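Local coordinates for polyphosphate kinase (Porphyromonas gingivalis, PDB 2O8R) that catalyses the reversible transfer of the terminal phosphate of ATP to a growing chain of inorganic polyphosphate, at the interface of chains A and B. Residues are numbered along the deposited sequence; one frame, centred on the assembly and turned at random. Chains: chain A/B, Polyphosphate kinase.

Contact 1: the interface of chains A and B. Residues chain A 134, 138, 188-190; chain B 410.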
ATOM      1  N   PHE A 134       0.290 -27.657  -6.887  1.00 56.27           N
ATOM      2  CA  PHE A 134       0.547 -26.223  -6.728  1.00 52.24           C
ATOM      3  C   PHE A 134       0.941 -25.601  -8.043  1.00 52.89           C
ATOM      4  O   PHE A 134       0.384 -24.575  -8.443  1.00 53.54           O
ATOM      5  CB  PHE A 134       1.666 -26.004  -5.716  1.00 48.52           C
ATOM      6  CG  PHE A 134       1.864 -24.563  -5.294  1.00 52.01           C
ATOM      7  CD1 PHE A 134       1.019 -23.971  -4.372  1.00 48.27           C
ATOM      8  CD2 PHE A 134       2.937 -23.823  -5.776  1.00 63.76           C
ATOM      9  CE1 PHE A 134       1.221 -22.669  -3.961  1.00 34.07           C
ATOM     10  CE2 PHE A 134       3.138 -22.515  -5.369  1.00 57.97           C
ATOM     11  CZ  PHE A 134       2.286 -21.945  -4.456  1.00 45.16           C
ATOM     12  N   GLU A 138      -1.873 -23.226  -9.158  1.00 57.37           N
ATOM     13  CA  GLU A 138      -1.499 -21.894  -8.666  1.00 56.69           C
ATOM     14  C   GLU A 138      -0.431 -21.145  -9.478  1.00 54.71           C
ATOM     15  O   GLU A 138      -0.560 -19.945  -9.701  1.00 54.18           O
ATOM     16  CB  GLU A 138      -1.058 -21.981  -7.203  1.00 67.45           C
ATOM     17  CG  GLU A 138      -2.113 -22.540  -6.268  1.00 64.06           C
ATOM     18  CD  GLU A 138      -2.993 -21.475  -5.659  1.00 67.74           C
ATOM     19  OE1 GLU A 138      -2.911 -20.304  -6.084  1.00 79.29           O
ATOM     20  OE2 GLU A 138      -3.768 -21.810  -4.738  1.00 89.35           O
ATOM     21  N   GLY A 188       2.453 -12.281  -7.843  1.00 46.82           N
ATOM     22  CA  GLY A 188       1.217 -12.954  -7.452  1.00 35.48           C
ATOM     23  C   GLY A 188       1.422 -14.112  -6.486  1.00 45.69           C
ATOM     24  O   GLY A 188       0.468 -14.608  -5.897  1.00 53.42           O
ATOM     25  N   LEU A 189       2.669 -14.549  -6.329  1.00 45.54           N
ATOM     26  CA  LEU A 189       2.998 -15.651  -5.432  1.00 44.71           C
ATOM     27  C   LEU A 189       4.224 -15.292  -4.593  1.00 49.72           C
ATOM     28  O   LEU A 189       4.966 -14.377  -4.940  1.00 55.99           O
ATOM     29  CB  LEU A 189       3.279 -16.910  -6.250  1.00 54.82           C
ATOM     30  CG  LEU A 189       2.108 -17.668  -6.871  1.00 50.40           C
ATOM     31  CD1 LEU A 189       2.610 -19.003  -7.351  1.00 32.33           C
ATOM     32  CD2 LEU A 189       1.008 -17.858  -5.861  1.00 29.93           C
ATOM     33  N   PRO A 190       4.442 -15.996  -3.477  1.00 43.27           N
ATOM     34  CA  PRO A 190       5.646 -15.694  -2.729  1.00 47.32           C
ATOM     35  C   PRO A 190       6.887 -16.305  -3.382  1.00 54.10           C
ATOM     36  O   PRO A 190       6.789 -17.312  -4.099  1.00 46.24           O
ATOM     37  CB  PRO A 190       5.387 -16.361  -1.382  1.00 40.37           C
ATOM     38  CG  PRO A 190       4.519 -17.498  -1.697  1.00 44.47           C
ATOM     39  CD  PRO A 190       3.655 -17.066  -2.842  1.00 49.48           C
TER
ATOM     40  N   PHE B 410      -0.433 -15.968   0.495  1.00116.99           N
ATOM     41  CA  PHE B 410       0.813 -15.664  -0.197  1.00115.04           C
ATOM     42  C   PHE B 410       1.248 -14.241   0.154  1.00117.88           C
ATOM     43  O   PHE B 410       1.345 -13.373  -0.721  1.00115.11           O
ATOM     44  CB  PHE B 410       0.632 -15.825  -1.714  1.00110.67           C
ATOM     45  CG  PHE B 410      -0.163 -17.052  -2.117  1.00109.66           C
ATOM     46  CD1 PHE B 410       0.249 -18.329  -1.744  1.00 96.97           C
ATOM     47  CD2 PHE B 410      -1.319 -16.923  -2.887  1.00110.49           C
ATOM     48  CE1 PHE B 410      -0.485 -19.457  -2.119  1.00 77.59           C
ATOM     49  CE2 PHE B 410      -2.059 -18.042  -3.267  1.00 98.87           C
ATOM     50  CZ  PHE B 410      -1.639 -19.311  -2.882  1.00103.59           C
TER
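B:Phe410 sets its ring against A:Leu189, with A:Pro190 at its base and A:Glu138 at its edge, joining a loop of C-terminal domain 1 of one PPK1-family kinase to the middle domain of the other copy. The close packing lies at the base and over one face of the ring. Methyl CD2 of A:Leu189 sits over the ring centre, 3.9 Å from the centroid of B:Phe410, a CH-pi contact in which both side chains point the same way. Beside it, CD of A:Pro190 meets CB of B:Phe410 at 3.5 Å, bracing the start of the side chain. CG of B:Phe410 is anti to its carbonyl carbon (chi1 -42°), which carries the ring tip on toward helix 125-139. There A:Glu138, bent at chi2 (-91°), brings its carboxylate end-on to the rim: OE2 is in the ring plane, and OE1 is 3.6 Å from CZ of B:Phe410. Carboxylate and ring stand 79° apart, and the negative group may be drawn to the ring's C-H edge. The looser part is at the CE1 corner, where A:Phe134 CE1 approaches B:Phe410 CE1 to 4.1 Å as the two side chains pass antiparallel. No polar bond crosses this patch, and B:Phe410 is poorly ordered, which limits the detail of its packing.

Contact 2: the interface of chains A and B. Residues chain A 141-142, 144; chain B 144, 158, 183.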
ATOM      1  N   PRO A 141      -1.293 -20.945 -14.115  1.00 51.45           N
ATOM      2  CA  PRO A 141      -2.171 -19.862 -14.610  1.00 49.64           C
ATOM      3  C   PRO A 141      -1.534 -18.467 -14.625  1.00 54.68           C
ATOM      4  O   PRO A 141      -2.079 -17.561 -15.243  1.00 60.89           O
ATOM      5  CB  PRO A 141      -3.348 -19.870 -13.626  1.00 36.75           C
ATOM      6  CG  PRO A 141      -3.306 -21.210 -12.956  1.00 40.19           C
ATOM      7  CD  PRO A 141      -1.891 -21.679 -12.977  1.00 37.60           C
ATOM      8  N   LEU A 142      -0.395 -18.303 -13.958  1.00 54.52           N
ATOM      9  CA  LEU A 142       0.268 -17.005 -13.879  1.00 44.44           C
ATOM     10  C   LEU A 142       1.506 -16.934 -14.790  1.00 50.42           C
ATOM     11  O   LEU A 142       2.278 -15.979 -14.757  1.00 45.95           O
ATOM     12  CB  LEU A 142       0.638 -16.701 -12.422  1.00 49.95           C
ATOM     13  CG  LEU A 142      -0.460 -16.596 -11.347  1.00 33.15           C
ATOM     14  CD1 LEU A 142       0.135 -16.148 -10.017  1.00 46.05           C
ATOM     15  CD2 LEU A 142      -1.551 -15.631 -11.768  1.00 47.29           C
ATOM     16  N   TYR A 144       3.516 -16.949 -18.601  1.00 64.16           N
ATOM     17  CA  TYR A 144       3.389 -16.541 -19.986  1.00 51.44           C
ATOM     18  C   TYR A 144       4.558 -17.138 -20.753  1.00 45.68           C
ATOM     19  O   TYR A 144       5.607 -16.513 -20.847  1.00 55.36           O
ATOM     20  CB  TYR A 144       3.430 -15.033 -20.101  1.00 38.55           C
ATOM     21  CG  TYR A 144       2.285 -14.345 -19.431  1.00 44.82           C
ATOM     22  CD1 TYR A 144       1.148 -14.007 -20.137  1.00 42.09           C
ATOM     23  CD2 TYR A 144       2.349 -13.998 -18.084  1.00 70.54           C
ATOM     24  CE1 TYR A 144       0.088 -13.346 -19.518  1.00 61.19           C
ATOM     25  CE2 TYR A 144       1.303 -13.344 -17.456  1.00 45.01           C
ATOM     26  CZ  TYR A 144       0.178 -13.021 -18.173  1.00 60.26           C
ATOM     27  OH  TYR A 144      -0.861 -12.389 -17.535  1.00 56.16           O
TER
ATOM     28  N   TYR B 144       3.496  -9.590 -22.628  1.00 54.04           N
ATOM     29  CA  TYR B 144       4.146 -10.891 -22.814  1.00 56.31           C
ATOM     30  C   TYR B 144       3.773 -11.502 -24.162  1.00 43.39           C
ATOM     31  O   TYR B 144       2.891 -12.353 -24.232  1.00 65.47           O
ATOM     32  CB  TYR B 144       3.763 -11.874 -21.713  1.00 40.10           C
ATOM     33  CG  TYR B 144       4.089 -11.488 -20.287  1.00 51.32           C
ATOM     34  CD1 TYR B 144       5.348 -11.727 -19.752  1.00 50.28           C
ATOM     35  CD2 TYR B 144       3.108 -10.955 -19.448  1.00 68.84           C
ATOM     36  CE1 TYR B 144       5.643 -11.406 -18.434  1.00 63.22           C
ATOM     37  CE2 TYR B 144       3.388 -10.643 -18.124  1.00 56.33           C
ATOM     38  CZ  TYR B 144       4.655 -10.870 -17.620  1.00 58.37           C
ATOM     39  OH  TYR B 144       4.943 -10.561 -16.306  1.00 50.71           O
ATOM     40  N   ARG B 158      -6.321 -16.582 -18.748  1.00 45.41           N
ATOM     41  CA  ARG B 158      -6.954 -16.138 -17.513  1.00 46.81           C
ATOM     42  C   ARG B 158      -8.314 -15.544 -17.789  1.00 49.51           C
ATOM     43  O   ARG B 158      -8.495 -14.832 -18.772  1.00 66.30           O
ATOM     44  CB  ARG B 158      -6.050 -15.139 -16.788  1.00 45.24           C
ATOM     45  CG  ARG B 158      -4.645 -15.727 -16.606  1.00 59.08           C
ATOM     46  CD  ARG B 158      -3.629 -14.798 -15.962  1.00 29.85           C
ATOM     47  NE  ARG B 158      -4.119 -14.118 -14.757  1.00 81.85           N
ATOM     48  CZ  ARG B 158      -4.475 -14.713 -13.617  1.00 77.81           C
ATOM     49  NH1 ARG B 158      -4.431 -16.032 -13.493  1.00 78.18           N
ATOM     50  NH2 ARG B 158      -4.899 -13.982 -12.596  1.00 84.71           N
ATOM     51  N   ASN B 183      -1.393 -10.137 -24.080  1.00 46.36           N
ATOM     52  CA  ASN B 183      -2.134  -9.618 -22.923  1.00 52.11           C
ATOM     53  C   ASN B 183      -2.542  -8.171 -23.119  1.00 41.91           C
ATOM     54  O   ASN B 183      -1.860  -7.422 -23.801  1.00 52.80           O
ATOM     55  CB  ASN B 183      -1.352  -9.767 -21.608  1.00 26.99           C
ATOM     56  CG  ASN B 183       0.078  -9.251 -21.694  1.00 36.29           C
ATOM     57  OD1 ASN B 183       0.839  -9.624 -22.582  1.00 60.16           O
ATOM     58  ND2 ASN B 183       0.464  -8.427 -20.729  1.00 61.69           N
TER
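The phenol rings of A:Tyr144 and B:Tyr144 stack face to face, copy on copy, where the middle domains of two PPK1-family chains meet. Their centroids are 4.0 Å apart and their planes differ by 8°. The overlap is uneven: CD2 of B:Tyr144 lies over the centre of the A:Tyr144 ring, whereas CD2 of A:Tyr144 is displaced toward the rim of its partner. The two side chains cross at about a right angle, so the hydroxyls diverge instead of lying one above the other. The guanidinium of B:Arg158 is the other flat group, and one of its faces takes methyl CD2 of A:Leu142, 3.6 Å from CZ of B:Arg158 and offset toward the rim. A bend at chi3 (47°) turns this arginine onto the 3-10 turn 140-142. From there NH1 of B:Arg158 gives the carbonyl O of A:Pro141 a weak hydrogen bond of 3.3 Å. Beside the base of the stack, B:Asn183, from strand 178-183, accepts at OD1 a 2.7 Å bond from the backbone N of B:Tyr144. That bond is nearly straight (170° at the hydrogen) and ties down the backbone that bears the B-side ring.

Contact 3: the interface of chains A and B. Residues chain A 220-224; chain B 151-153.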
ATOM      1  N   VAL A 220       4.833 -27.344 -19.624  1.00 65.81           N
ATOM      2  CA  VAL A 220       4.729 -26.053 -20.297  1.00 64.17           C
ATOM      3  C   VAL A 220       5.153 -26.212 -21.756  1.00 68.15           C
ATOM      4  O   VAL A 220       4.590 -25.588 -22.665  1.00 67.05           O
ATOM      5  CB  VAL A 220       5.588 -24.994 -19.568  1.00 64.66           C
ATOM      6  CG1 VAL A 220       5.644 -23.695 -20.339  1.00 42.87           C
ATOM      7  CG2 VAL A 220       5.035 -24.751 -18.175  1.00 60.72           C
ATOM      8  N   PHE A 221       6.120 -27.089 -21.980  1.00 56.97           N
ATOM      9  CA  PHE A 221       6.591 -27.351 -23.328  1.00 62.03           C
ATOM     10  C   PHE A 221       6.448 -28.832 -23.691  1.00 68.29           C
ATOM     11  O   PHE A 221       7.450 -29.544 -23.796  1.00 76.99           O
ATOM     12  CB  PHE A 221       8.049 -26.907 -23.453  1.00 71.43           C
ATOM     13  CG  PHE A 221       8.287 -25.472 -23.059  1.00 77.58           C
ATOM     14  CD1 PHE A 221       8.072 -24.444 -23.969  1.00 76.20           C
ATOM     15  CD2 PHE A 221       8.733 -25.150 -21.780  1.00 58.76           C
ATOM     16  CE1 PHE A 221       8.297 -23.119 -23.612  1.00 76.84           C
ATOM     17  CE2 PHE A 221       8.964 -23.836 -21.420  1.00 62.82           C
ATOM     18  CZ  PHE A 221       8.740 -22.814 -22.340  1.00 65.82           C
ATOM     19  N   PRO A 222       5.203 -29.304 -23.885  1.00 67.92           N
ATOM     20  CA  PRO A 222       4.992 -30.730 -24.128  1.00 71.63           C
ATOM     21  C   PRO A 222       5.697 -31.258 -25.385  1.00 75.56           C
ATOM     22  O   PRO A 222       6.210 -32.375 -25.379  1.00 86.09           O
ATOM     23  CB  PRO A 222       3.474 -30.834 -24.284  1.00 70.55           C
ATOM     24  CG  PRO A 222       3.036 -29.467 -24.659  1.00 65.95           C
ATOM     25  CD  PRO A 222       3.928 -28.566 -23.894  1.00 71.26           C
ATOM     26  N   GLY A 223       5.740 -30.456 -26.441  1.00 64.23           N
ATOM     27  CA  GLY A 223       6.370 -30.878 -27.678  1.00 58.61           C
ATOM     28  C   GLY A 223       7.865 -30.640 -27.768  1.00 72.69           C
ATOM     29  O   GLY A 223       8.405 -30.506 -28.869  1.00 87.73           O
ATOM     30  N   TYR A 224       8.539 -30.587 -26.622  1.00 74.11           N
ATOM     31  CA  TYR A 224       9.991 -30.401 -26.592  1.00 70.15           C
ATOM     32  C   TYR A 224      10.626 -31.231 -25.507  1.00 71.55           C
ATOM     33  O   TYR A 224       9.965 -31.627 -24.548  1.00 75.32           O
ATOM     34  CB  TYR A 224      10.367 -28.949 -26.300  1.00 66.81           C
ATOM     35  CG  TYR A 224       9.834 -27.927 -27.259  1.00 66.07           C
ATOM     36  CD1 TYR A 224      10.591 -27.504 -28.348  1.00 48.75           C
ATOM     37  CD2 TYR A 224       8.580 -27.361 -27.065  1.00 68.56           C
ATOM     38  CE1 TYR A 224      10.104 -26.557 -29.228  1.00 63.89           C
ATOM     39  CE2 TYR A 224       8.085 -26.411 -27.938  1.00 82.57           C
ATOM     40  CZ  TYR A 224       8.848 -26.011 -29.019  1.00 71.69           C
ATOM     41  OH  TYR A 224       8.346 -25.065 -29.883  1.00 69.18           O
TER
ATOM     42  N   SER B 151       0.379 -27.418 -29.850  1.00 97.95           N
ATOM     43  CA  SER B 151       0.720 -28.696 -29.221  1.00 92.75           C
ATOM     44  C   SER B 151       2.180 -28.800 -28.763  1.00 88.28           C
ATOM     45  O   SER B 151       2.551 -29.723 -28.033  1.00 90.86           O
ATOM     46  CB  SER B 151       0.357 -29.858 -30.141  1.00 98.20           C
ATOM     47  OG  SER B 151       0.228 -31.054 -29.394  1.00119.91           O
ATOM     48  N   LYS B 152       3.007 -27.857 -29.194  1.00 73.18           N
ATOM     49  CA  LYS B 152       4.396 -27.837 -28.790  1.00 80.28           C
ATOM     50  C   LYS B 152       4.536 -27.172 -27.430  1.00 88.03           C
ATOM     51  O   LYS B 152       5.266 -27.655 -26.560  1.00 91.14           O
ATOM     52  CB  LYS B 152       5.257 -27.105 -29.825  1.00 87.76           C
ATOM     53  CG  LYS B 152       5.946 -28.022 -30.833  1.00 99.26           C
ATOM     54  CD  LYS B 152       5.317 -27.947 -32.228  1.00106.92           C
ATOM     55  CE  LYS B 152       5.987 -26.879 -33.086  1.00 92.35           C
ATOM     56  NZ  LYS B 152       5.458 -26.837 -34.478  1.00 97.21           N
ATOM     57  N   VAL B 153       3.836 -26.056 -27.255  1.00 77.73           N
ATOM     58  CA  VAL B 153       3.932 -25.274 -26.029  1.00 75.13           C
ATOM     59  C   VAL B 153       2.537 -24.972 -25.511  1.00 66.10           C
ATOM     60  O   VAL B 153       1.683 -24.484 -26.253  1.00 57.55           O
ATOM     61  CB  VAL B 153       4.794 -23.977 -26.224  1.00 72.36           C
ATOM     62  CG1 VAL B 153       4.605 -23.413 -27.606  1.00 80.54           C
ATOM     63  CG2 VAL B 153       4.506 -22.911 -25.139  1.00 53.57           C
TER
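A:Gly223 and B:Lys152 meet through their backbones, where a loop after helix 217-220 of one PPK1 middle domain touches the 151-153 loop of the other. The hydrogen bond here runs from N of A:Gly223 to the carbonyl O of B:Lys152, 2.8 Å long and 156° at the hydrogen. It depends on main-chain atoms, not on the lysine ammonium. A:Pro222 also lies near this oxygen, but its ring nitrogen carries no hydrogen to donate, so that approach is packing alone.

Van der Waals contacts lie beside this bond. A:Tyr224 crosses the start of the lysine chain obliquely, with CE2 3.5 Å from CB of B:Lys152 and its hydroxyl OH 3.7 Å from the same CB. CG of A:Tyr224 is anti to the carbonyl carbon (chi1 -58°), which turns the ring back toward B:Lys152. A second apolar pair is A:Phe221 and B:Val153, whose side chains run parallel alongside each other, CD1 of A:Phe221 being 4.0 Å from CB of B:Val153. Within chain A, CG1 of A:Val220 rests toward the rim of one face of the A:Phe221 ring. Methyl CG2 of B:Val153 lies 3.6 Å from the carbonyl O of A:Val220.

The centres of the C-alpha atoms lie about 14 Å apart for contacts 1 and 2, 16 Å for contacts 2 and 3, and 23 Å for contacts 1 and 3, so the three form one bent strip. In chain A, helix 125-139 of contact 1 leads directly into the 3-10 turn of contact 2; in chain B, the stretch 144-158 contributes to contacts 2 and 3. Contact 1 pairs a middle domain with C-terminal domain 1. The centres are 38 to 54 Å from A:His439, the predicted phosphohistidine, but B:Phe410 adjoins predicted magnesium-binding B:Arg409; contacts 2 and 3 at least probably serve assembly, if this dimer is biological.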